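Local coordinates for coiled-coil and C2 domain-containing protein 1-like (Drosophila melanogaster, PDB 6EI6) that binds monophosphorylated phosphatidylinositols and regulates the ESCRT-III component shrub in endosomal protein sorting, probably by preventing its inappropriate polymerisation, at residues R143-L148 / S153-T158; N159-R162 / D168-E171; E196-G201 / D207-T212; Q218-E221 / E225-D228. All coordinates share one frame; numbering follows the deposited sequence.

Interaction 1. Residues R143-L148 / S153-T158. With SO4 (sulfate ion), chain D.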
# COMPACT_ATOMS: atom_id res chain seq x y z
N ARG A 143 12.17 -16.17 -5.17
CA ARG A 143 11.86 -15.74 -6.52
C ARG A 143 10.73 -14.72 -6.51
O ARG A 143 9.75 -14.87 -5.77
CB ARG A 143 11.43 -16.92 -7.38
CG ARG A 143 12.45 -18.02 -7.52
CD ARG A 143 12.05 -18.97 -8.66
NE ARG A 143 13.07 -19.98 -8.89
CZ ARG A 143 14.26 -19.75 -9.46
NH1 ARG A 143 14.59 -18.52 -9.86
NH2 ARG A 143 15.11 -20.75 -9.62
N VAL A 144 10.85 -13.70 -7.36
CA VAL A 144 9.88 -12.62 -7.45
C VAL A 144 9.33 -12.60 -8.86
O VAL A 144 10.10 -12.62 -9.83
CB VAL A 144 10.51 -11.26 -7.10
CG1 VAL A 144 9.46 -10.15 -7.27
CG2 VAL A 144 11.10 -11.28 -5.68
N GLU A 145 8.02 -12.56 -8.98
CA GLU A 145 7.34 -12.55 -10.27
C GLU A 145 6.37 -11.37 -10.30
O GLU A 145 5.42 -11.34 -9.52
CB GLU A 145 6.62 -13.87 -10.50
CG GLU A 145 5.86 -13.94 -11.80
CD GLU A 145 5.46 -15.35 -12.14
OE1 GLU A 145 5.66 -16.24 -11.29
OE2 GLU A 145 4.95 -15.57 -13.25
N PHE A 146 6.64 -10.40 -11.17
CA PHE A 146 5.84 -9.18 -11.28
C PHE A 146 5.16 -9.14 -12.64
O PHE A 146 5.86 -9.16 -13.67
CB PHE A 146 6.73 -7.94 -11.08
CG PHE A 146 5.97 -6.65 -11.14
CD1 PHE A 146 5.55 -6.13 -12.36
CD2 PHE A 146 5.64 -5.98 -9.98
CE1 PHE A 146 4.82 -4.97 -12.41
CE2 PHE A 146 4.90 -4.81 -10.03
CZ PHE A 146 4.49 -4.30 -11.25
N PRO A 147 3.84 -9.04 -12.73
CA PRO A 147 3.18 -9.11 -14.04
C PRO A 147 3.50 -7.90 -14.91
O PRO A 147 3.52 -6.76 -14.42
CB PRO A 147 1.69 -9.19 -13.70
CG PRO A 147 1.57 -8.55 -12.37
CD PRO A 147 2.88 -8.76 -11.64
N LEU A 148 3.75 -8.14 -16.20
CA LEU A 148 3.97 -7.05 -17.14
C LEU A 148 2.93 -7.09 -18.26
O LEU A 148 1.81 -7.57 -18.05
CB LEU A 148 5.40 -7.09 -17.71
CG LEU A 148 6.52 -6.89 -16.67
CD1 LEU A 148 7.90 -6.90 -17.30
CD2 LEU A 148 6.36 -5.61 -15.87
N SER A 153 5.44 -10.95 -17.53
CA SER A 153 6.86 -11.32 -17.50
C SER A 153 7.50 -10.96 -16.16
O SER A 153 6.96 -11.30 -15.11
CB SER A 153 7.64 -10.69 -18.66
OG SER A 153 7.66 -11.56 -19.78
N PHE A 154 8.65 -10.29 -16.22
CA PHE A 154 9.57 -9.99 -15.12
C PHE A 154 9.65 -11.01 -14.00
O PHE A 154 8.78 -11.08 -13.14
CB PHE A 154 9.26 -8.64 -14.46
CG PHE A 154 10.33 -8.24 -13.47
CD1 PHE A 154 11.65 -8.07 -13.88
CD2 PHE A 154 10.04 -8.08 -12.13
CE1 PHE A 154 12.64 -7.73 -12.98
CE2 PHE A 154 11.04 -7.72 -11.23
CZ PHE A 154 12.34 -7.54 -11.66
N LYS A 155 10.75 -11.75 -13.96
CA LYS A 155 11.03 -12.71 -12.90
C LYS A 155 12.47 -12.54 -12.48
O LYS A 155 13.34 -12.31 -13.32
CB LYS A 155 10.79 -14.17 -13.35
CG LYS A 155 9.50 -14.43 -14.16
CD LYS A 155 8.83 -15.75 -13.77
CE LYS A 155 7.90 -16.29 -14.87
NZ LYS A 155 7.89 -17.78 -15.02
N THR A 156 12.73 -12.65 -11.18
CA THR A 156 14.09 -12.55 -10.67
C THR A 156 14.14 -13.29 -9.34
O THR A 156 13.15 -13.91 -8.93
CB THR A 156 14.54 -11.08 -10.52
OG1 THR A 156 15.74 -11.03 -9.75
CG2 THR A 156 13.48 -10.25 -9.81
N LYS A 157 15.29 -13.24 -8.66
CA LYS A 157 15.43 -13.97 -7.41
C LYS A 157 16.52 -13.35 -6.54
O LYS A 157 17.44 -12.71 -7.04
CB LYS A 157 15.75 -15.46 -7.65
CG LYS A 157 17.21 -15.75 -8.03
CD LYS A 157 17.51 -17.24 -7.94
CE LYS A 157 18.98 -17.54 -8.23
NZ LYS A 157 19.19 -17.93 -9.65
N THR A 158 16.38 -13.55 -5.23
CA THR A 158 17.38 -13.08 -4.28
C THR A 158 18.58 -14.02 -4.28
O THR A 158 18.55 -15.13 -4.83
CB THR A 158 16.81 -12.99 -2.87
OG1 THR A 158 16.92 -14.26 -2.20
CG2 THR A 158 15.34 -12.56 -2.91
S SO4 D . 17.26 -19.71 -12.96
O1 SO4 D . 17.49 -18.99 -11.71
O2 SO4 D . 16.34 -18.95 -13.81
O3 SO4 D . 18.53 -19.91 -13.67
O4 SO4 D . 16.68 -21.02 -12.66

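Interaction 2. Residues N159-R162 / D168-E171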
# COMPACT_ATOMS: atom_id res chain seq x y z
N ASN A 159 19.65 -13.58 -3.62
CA ASN A 159 20.80 -14.43 -3.40
C ASN A 159 20.39 -15.62 -2.55
O ASN A 159 19.21 -15.78 -2.22
CB ASN A 159 21.93 -13.67 -2.69
CG ASN A 159 22.71 -12.75 -3.63
OD1 ASN A 159 22.53 -12.77 -4.85
ND2 ASN A 159 23.58 -11.94 -3.04
N VAL A 160 21.33 -16.46 -2.17
CA VAL A 160 21.06 -17.58 -1.29
C VAL A 160 21.70 -17.21 0.04
O VAL A 160 22.93 -17.22 0.18
CB VAL A 160 21.58 -18.91 -1.84
CG1 VAL A 160 21.18 -20.07 -0.93
CG2 VAL A 160 21.10 -19.14 -3.29
N ILE A 161 20.88 -16.85 1.02
CA ILE A 161 21.39 -16.82 2.39
C ILE A 161 21.64 -18.26 2.81
O ILE A 161 20.96 -19.19 2.35
CB ILE A 161 20.42 -16.10 3.34
CG1 ILE A 161 19.10 -16.87 3.45
CG2 ILE A 161 20.21 -14.67 2.91
CD1 ILE A 161 19.08 -17.99 4.50
N ARG A 162 22.63 -18.44 3.68
CA ARG A 162 23.01 -19.77 4.13
C ARG A 162 22.80 -19.86 5.63
O ARG A 162 23.17 -18.93 6.37
CB ARG A 162 24.47 -20.10 3.74
CG ARG A 162 24.70 -20.29 2.22
CD ARG A 162 26.19 -20.19 1.83
NE ARG A 162 26.53 -18.93 1.16
CZ ARG A 162 27.72 -18.33 1.23
NH1 ARG A 162 28.70 -18.87 1.94
NH2 ARG A 162 27.92 -17.18 0.59
N ASP A 168 17.81 -12.97 6.43
CA ASP A 168 17.79 -11.52 6.27
C ASP A 168 18.30 -11.17 4.87
O ASP A 168 19.38 -10.60 4.75
CB ASP A 168 18.62 -10.83 7.37
CG ASP A 168 17.82 -10.58 8.65
OD1 ASP A 168 18.32 -10.89 9.75
OD2 ASP A 168 16.68 -10.07 8.56
N TYR A 169 17.53 -11.52 3.84
CA TYR A 169 17.71 -10.90 2.52
C TYR A 169 17.50 -9.40 2.64
O TYR A 169 16.66 -8.93 3.40
CB TYR A 169 16.70 -11.44 1.50
CG TYR A 169 16.26 -12.88 1.66
CD1 TYR A 169 16.96 -13.93 1.07
CD2 TYR A 169 15.11 -13.20 2.37
CE1 TYR A 169 16.54 -15.25 1.20
CE2 TYR A 169 14.69 -14.51 2.51
CZ TYR A 169 15.41 -15.53 1.92
OH TYR A 169 14.97 -16.83 2.07
N ASP A 170 18.21 -8.62 1.85
CA ASP A 170 17.94 -7.18 1.87
C ASP A 170 18.15 -6.66 0.47
O ASP A 170 18.99 -5.79 0.23
CB ASP A 170 18.80 -6.44 2.87
CG ASP A 170 18.28 -6.58 4.29
OD1 ASP A 170 17.07 -6.36 4.51
OD2 ASP A 170 19.08 -6.94 5.18
N GLU A 171 17.38 -7.21 -0.46
CA GLU A 171 17.61 -6.97 -1.87
C GLU A 171 16.42 -6.24 -2.46
O GLU A 171 15.27 -6.59 -2.19
CB GLU A 171 17.85 -8.27 -2.62
CG GLU A 171 19.31 -8.69 -2.63
CD GLU A 171 19.49 -10.11 -3.11
OE1 GLU A 171 19.41 -10.33 -4.35
OE2 GLU A 171 19.70 -11.01 -2.25

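Interaction 3. Residues E196-G201 / D207-T212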
# COMPACT_ATOMS: atom_id res chain seq x y z
N GLU A 196 8.11 -16.62 -4.17
CA GLU A 196 8.27 -18.06 -3.93
C GLU A 196 9.53 -18.29 -3.11
O GLU A 196 10.62 -17.87 -3.51
CB GLU A 196 8.31 -18.83 -5.24
CG GLU A 196 6.96 -18.82 -5.91
CD GLU A 196 6.99 -19.41 -7.29
OE1 GLU A 196 8.08 -19.78 -7.75
OE2 GLU A 196 5.91 -19.51 -7.93
N ILE A 197 9.38 -18.92 -1.95
CA ILE A 197 10.49 -19.14 -1.03
C ILE A 197 11.01 -20.56 -1.23
O ILE A 197 10.26 -21.54 -1.11
CB ILE A 197 10.07 -18.89 0.42
CG1 ILE A 197 9.66 -17.43 0.61
CG2 ILE A 197 11.23 -19.19 1.35
CD1 ILE A 197 8.17 -17.15 0.40
N TYR A 198 12.29 -20.69 -1.57
CA TYR A 198 12.86 -21.98 -1.92
C TYR A 198 14.01 -22.33 -1.00
O TYR A 198 14.83 -21.47 -0.65
CB TYR A 198 13.36 -21.99 -3.36
CG TYR A 198 12.31 -22.19 -4.42
CD1 TYR A 198 11.93 -23.46 -4.82
CD2 TYR A 198 11.71 -21.11 -5.04
CE1 TYR A 198 10.98 -23.64 -5.81
CE2 TYR A 198 10.77 -21.30 -6.03
CZ TYR A 198 10.41 -22.56 -6.41
OH TYR A 198 9.46 -22.72 -7.39
N SER A 199 14.07 -23.61 -0.60
CA SER A 199 15.27 -24.15 0.05
C SER A 199 16.21 -24.69 -1.02
O SER A 199 15.76 -25.26 -2.03
CB SER A 199 14.92 -25.25 1.05
OG SER A 199 14.52 -26.43 0.37
N ARG A 200 17.52 -24.50 -0.81
CA ARG A 200 18.53 -24.87 -1.81
C ARG A 200 18.94 -26.32 -1.58
O ARG A 200 19.74 -26.61 -0.69
CB ARG A 200 19.73 -23.94 -1.73
CG ARG A 200 20.56 -23.84 -3.00
CD ARG A 200 21.92 -24.52 -2.83
NE ARG A 200 22.72 -23.97 -1.73
CZ ARG A 200 23.64 -23.00 -1.85
NH1 ARG A 200 23.89 -22.45 -3.04
NH2 ARG A 200 24.31 -22.58 -0.77
N GLY A 201 18.39 -27.22 -2.39
CA GLY A 201 18.83 -28.61 -2.34
C GLY A 201 20.28 -28.72 -2.77
O GLY A 201 20.74 -28.01 -3.68
N ASP A 207 15.75 -28.03 -5.70
CA ASP A 207 15.29 -27.07 -4.70
C ASP A 207 13.84 -27.35 -4.31
O ASP A 207 13.03 -27.78 -5.12
CB ASP A 207 15.41 -25.63 -5.21
CG ASP A 207 16.84 -25.25 -5.55
OD1 ASP A 207 17.78 -25.57 -4.78
OD2 ASP A 207 17.02 -24.61 -6.61
N THR A 208 13.53 -27.07 -3.04
CA THR A 208 12.21 -27.30 -2.49
C THR A 208 11.46 -25.98 -2.26
O THR A 208 11.97 -25.06 -1.61
CB THR A 208 12.30 -28.08 -1.17
OG1 THR A 208 13.13 -29.24 -1.36
CG2 THR A 208 10.92 -28.51 -0.73
N LEU A 209 10.24 -25.90 -2.80
CA LEU A 209 9.33 -24.79 -2.56
C LEU A 209 8.86 -24.82 -1.10
O LEU A 209 8.01 -25.63 -0.73
CB LEU A 209 8.15 -24.86 -3.52
CG LEU A 209 7.11 -23.75 -3.42
CD1 LEU A 209 7.76 -22.36 -3.57
CD2 LEU A 209 6.01 -23.95 -4.46
N ILE A 210 9.41 -23.93 -0.27
CA ILE A 210 9.00 -23.83 1.13
C ILE A 210 7.60 -23.22 1.27
O ILE A 210 6.80 -23.66 2.10
CB ILE A 210 10.03 -23.00 1.90
CG1 ILE A 210 11.39 -23.66 1.85
CG2 ILE A 210 9.56 -22.78 3.32
CD1 ILE A 210 12.36 -23.01 2.76
N GLY A 211 7.31 -22.18 0.50
CA GLY A 211 6.00 -21.55 0.56
C GLY A 211 5.91 -20.38 -0.40
O GLY A 211 6.92 -19.87 -0.90
N THR A 212 4.67 -19.96 -0.65
CA THR A 212 4.35 -18.86 -1.54
C THR A 212 3.67 -17.72 -0.77
O THR A 212 2.95 -17.94 0.22
CB THR A 212 3.46 -19.35 -2.69
OG1 THR A 212 4.19 -20.32 -3.45
CG2 THR A 212 3.11 -18.20 -3.63

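Interaction 4. Residues Q218-E221 / E225-D228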
# COMPACT_ATOMS: atom_id res chain seq x y z
N GLN A 218 -3.03 -3.36 -5.33
CA GLN A 218 -4.01 -2.28 -5.38
C GLN A 218 -3.86 -1.20 -4.29
O GLN A 218 -4.23 -0.06 -4.58
CB GLN A 218 -5.43 -2.88 -5.38
CG GLN A 218 -6.10 -2.96 -4.04
CD GLN A 218 -6.78 -1.67 -3.63
OE1 GLN A 218 -7.36 -0.97 -4.47
NE2 GLN A 218 -6.71 -1.34 -2.33
N PRO A 219 -3.34 -1.47 -3.08
CA PRO A 219 -3.04 -0.34 -2.17
C PRO A 219 -2.19 0.75 -2.80
O PRO A 219 -2.24 1.89 -2.32
CB PRO A 219 -2.29 -1.01 -1.01
CG PRO A 219 -2.88 -2.36 -0.93
CD PRO A 219 -3.15 -2.76 -2.38
N LEU A 220 -1.39 0.44 -3.82
CA LEU A 220 -0.54 1.45 -4.44
C LEU A 220 -1.34 2.42 -5.32
O LEU A 220 -0.76 3.38 -5.84
CB LEU A 220 0.58 0.78 -5.25
CG LEU A 220 1.55 0.05 -4.32
CD1 LEU A 220 2.64 -0.63 -5.09
CD2 LEU A 220 2.16 0.95 -3.25
N GLU A 221 -2.65 2.20 -5.47
CA GLU A 221 -3.48 3.15 -6.19
C GLU A 221 -3.59 4.47 -5.43
O GLU A 221 -3.60 5.55 -6.04
CB GLU A 221 -4.87 2.57 -6.43
CG GLU A 221 -4.91 1.54 -7.52
CD GLU A 221 -6.32 1.19 -7.89
OE1 GLU A 221 -7.19 1.24 -6.98
OE2 GLU A 221 -6.56 0.87 -9.09
N GLU A 225 3.54 3.10 -0.76
CA GLU A 225 4.27 1.88 -0.48
C GLU A 225 3.38 0.89 0.26
O GLU A 225 2.46 1.26 0.99
CB GLU A 225 5.55 2.14 0.32
CG GLU A 225 5.38 2.64 1.72
CD GLU A 225 5.38 4.16 1.80
OE1 GLU A 225 6.20 4.82 1.11
OE2 GLU A 225 4.53 4.70 2.54
N ILE A 226 3.67 -0.40 0.02
CA ILE A 226 3.16 -1.51 0.82
C ILE A 226 4.33 -2.05 1.64
O ILE A 226 5.44 -2.20 1.12
CB ILE A 226 2.56 -2.60 -0.07
CG1 ILE A 226 1.37 -2.05 -0.85
CG2 ILE A 226 2.17 -3.83 0.76
CD1 ILE A 226 0.94 -2.91 -2.03
N HIS A 227 4.10 -2.28 2.93
CA HIS A 227 5.14 -2.87 3.77
C HIS A 227 4.47 -3.70 4.86
O HIS A 227 3.85 -3.16 5.78
CB HIS A 227 6.04 -1.80 4.38
CG HIS A 227 6.99 -2.33 5.40
ND1 HIS A 227 7.48 -1.55 6.43
CD2 HIS A 227 7.52 -3.56 5.58
CE1 HIS A 227 8.29 -2.28 7.18
NE2 HIS A 227 8.33 -3.51 6.69
N ASP A 228 4.60 -5.01 4.76
CA ASP A 228 3.98 -5.90 5.73
C ASP A 228 4.80 -7.19 5.78
O ASP A 228 5.83 -7.32 5.11
CB ASP A 228 2.52 -6.16 5.36
CG ASP A 228 1.61 -6.13 6.56
OD1 ASP A 228 2.13 -6.30 7.68
OD2 ASP A 228 0.38 -5.93 6.40

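Interaction 1. Residues R143-L148 / S153-T158
Oxygen O1 of a sulfate ion, probably from the crystallisation liquor, is gripped from both strands of a beta hairpin in the C2 domain: Lys157 NZ reaches it at 2.9 Å, while Arg143 NH1 adds a weak hydrogen bond of 3.5 Å at the edge of its guanidinium. Arg143 and Lys157 are a non-hydrogen-bonded pair of the antiparallel strands 140-145 and 155-157, and their side chains run alongside each other to the shared anion, which would offset their like charges. On the same face Glu145 and Lys155 also lie side by side, but their charged ends stay 4.1 Å apart (OE2 to NZ), beyond a salt bridge.

Val144 and Thr156 form the hydrogen-bonded pair. Val144 N gives a nearly straight bond to Thr156 O, and Thr156 N returns one to Val144 O at 3.0 Å. Val144 packs on Ile122 and Val124 of the facing sheet. Past the paired residues, Phe146 N bonds to Phe154 O. Leu148 CD1 packs on Phe154 CB at 3.6 Å. With CG anti to the backbone N (chi1 -171°), Phe154 turns the edge of its ring to Phe146, where Phe154 CD2 meets Phe146 CB at 3.5 Å.

Interaction 2. Residues N159-R162 / D168-E171
Asn159 N is held by the carboxylate of Glu171 across the base of a loop of the C2 domain, the connection from strand 155-157 to strand 171-176. This polar contact is a backbone-to-side-chain hydrogen bond, 2.9 Å from Asn159 N to Glu171 OE2 with an angle of 168° at the hydrogen, and it uses the syn lone pair of OE2. The Glu171 chain is extended beyond CG (chi2 168°), which carries the carboxylate across to the other arm of the loop. An alanine here would remove the acceptor and is likely to leave Asn159 N without this mate, letting the 159-162 arm shift against strand 171-176.

Beside that bond, Asn159 CB sits 3.5 Å from Glu171 OE2, and the two side chains cross at about a right angle, amide and carboxylate planes 53° apart.

The apolar part is Ile161 against Tyr169, again roughly perpendicular. Two branches of the isoleucine share the work: Ile161 CG2 meets Tyr169 CD1 at 3.8 Å, and Ile161 CG1 meets Tyr169 CE1. The phenol end is fixed by other parts of the domain, since Tyr169 OH is hydrogen-bonded to Tyr130 OH and weakly to Thr140 OG1. Those bonds help fix the buried ring, whose edge also comes to 4.4 Å from Asn159 O, measured from Tyr169 CE1.

Interaction 3. Residues E196-G201 / D207-T212
Ile197 O accepts from two successive amides, Ile210 N at 2.7 Å and, weakly, Gly211 N at 3.4 Å, the signature of a classic beta bulge in the antiparallel hairpin of strands 192-199 and 208-216 of the C2 domain. Ile197 N answers with a nearly straight bond to Gly211 O. Beyond the bulge the register has moved by one residue, and Ser199 and Thr208 form a regular hydrogen-bonded pair, with Ser199 N to Thr208 O at 2.7 Å. Where the strands part toward the connecting loop, Asp207 OD1 takes a weak bond from Gly201 N, while OD2 is bonded to Tyr141 OH of the neighbouring strand.

Packing follows on both faces. Ile197 CG2 meets Ile210 CB, the two side chains at about a right angle, and both also touch Leu232. On the other face Tyr198, with CG anti to its carbonyl carbon (chi1 -80°), places its ring against Leu209; CD1 of Leu209 makes a CH-pi contact 4.0 Å from the ring centroid. The phenol OH also bonds to Glu196 OE1 at 3.3 Å, from above the carboxylate plane. Replacing Tyr198 by a serine would probably leave Leu209 CD1 without an aromatic face to rest on and Glu196 OE1 without that hydroxyl. Along the ring's rim, Tyr198 CE1 lies 3.8 Å from Leu209 CB.

Interaction 4. Residues Q218-E221 / E225-D228
Ile226 lays its longer branch into the angle between Pro219 and Leu220, and the contact between 218-221 and 225-228 is almost wholly this apolar fit. Its CG1 is anti to the carbonyl carbon (chi1 -62°), and the chain runs on extended, carrying CD1 in between the two partners. There Ile226 CD1 lies 3.8 Å from Leu220 CG, while Ile226 CG1 meets Pro219 CB at the same distance of 3.8 Å. Pro219 CG also lies 4.0 Å from Ile226 CD1. Both partners cross the isoleucine obliquely.

Leu220 has the commonest shape of its kind, chi1 -67° with chi2 179°, and this spreads its two methyls over different neighbours. Leu220 CD2 reaches the backbone of Glu225, 3.6 Å from Glu225 N, while Leu220 CD1 lies 4.2 Å from Ile226 CD1. Glu225 contributes backbone here, because its side chain leaves for the other direction: OE1 is hydrogen-bonded to His59 ND1 and to Asn112 ND2. Leu220 also packs on Ile247 of the adjoining strand 241-249, to which Ile226 is joined by backbone hydrogen bonding. A backbone hydrogen bond from Glu221 N to Gln218 O, 2.9 Å, turns the chain within 218-221. The fit packs the loop 218-221, which follows strand 208-216, against the start of strand 225-233, where the chain passes from one sheet to the other of the C2 beta-sandwich.

All four contacts belong to the C2 domain; interactions 1 and 4 are partly buried, 2 and 3 lie at the surface. Interactions 1 and 3 are hairpins of one four-stranded sheet; its middle strands, 140-145 and 192-199, are neighbours, and Arg143 N probably bonds to Glu196 O at 2.8 Å. Both rest on backbone pairing, regular in interaction 1 and bulged in interaction 3. Interaction 2 follows interaction 1 directly and touches it where Thr158 packs on Tyr169; it replaces strand pairing with one carboxylate bond. It also meets interaction 3 through Val160 and Arg200. Interaction 4 touches none of the others and is apolar.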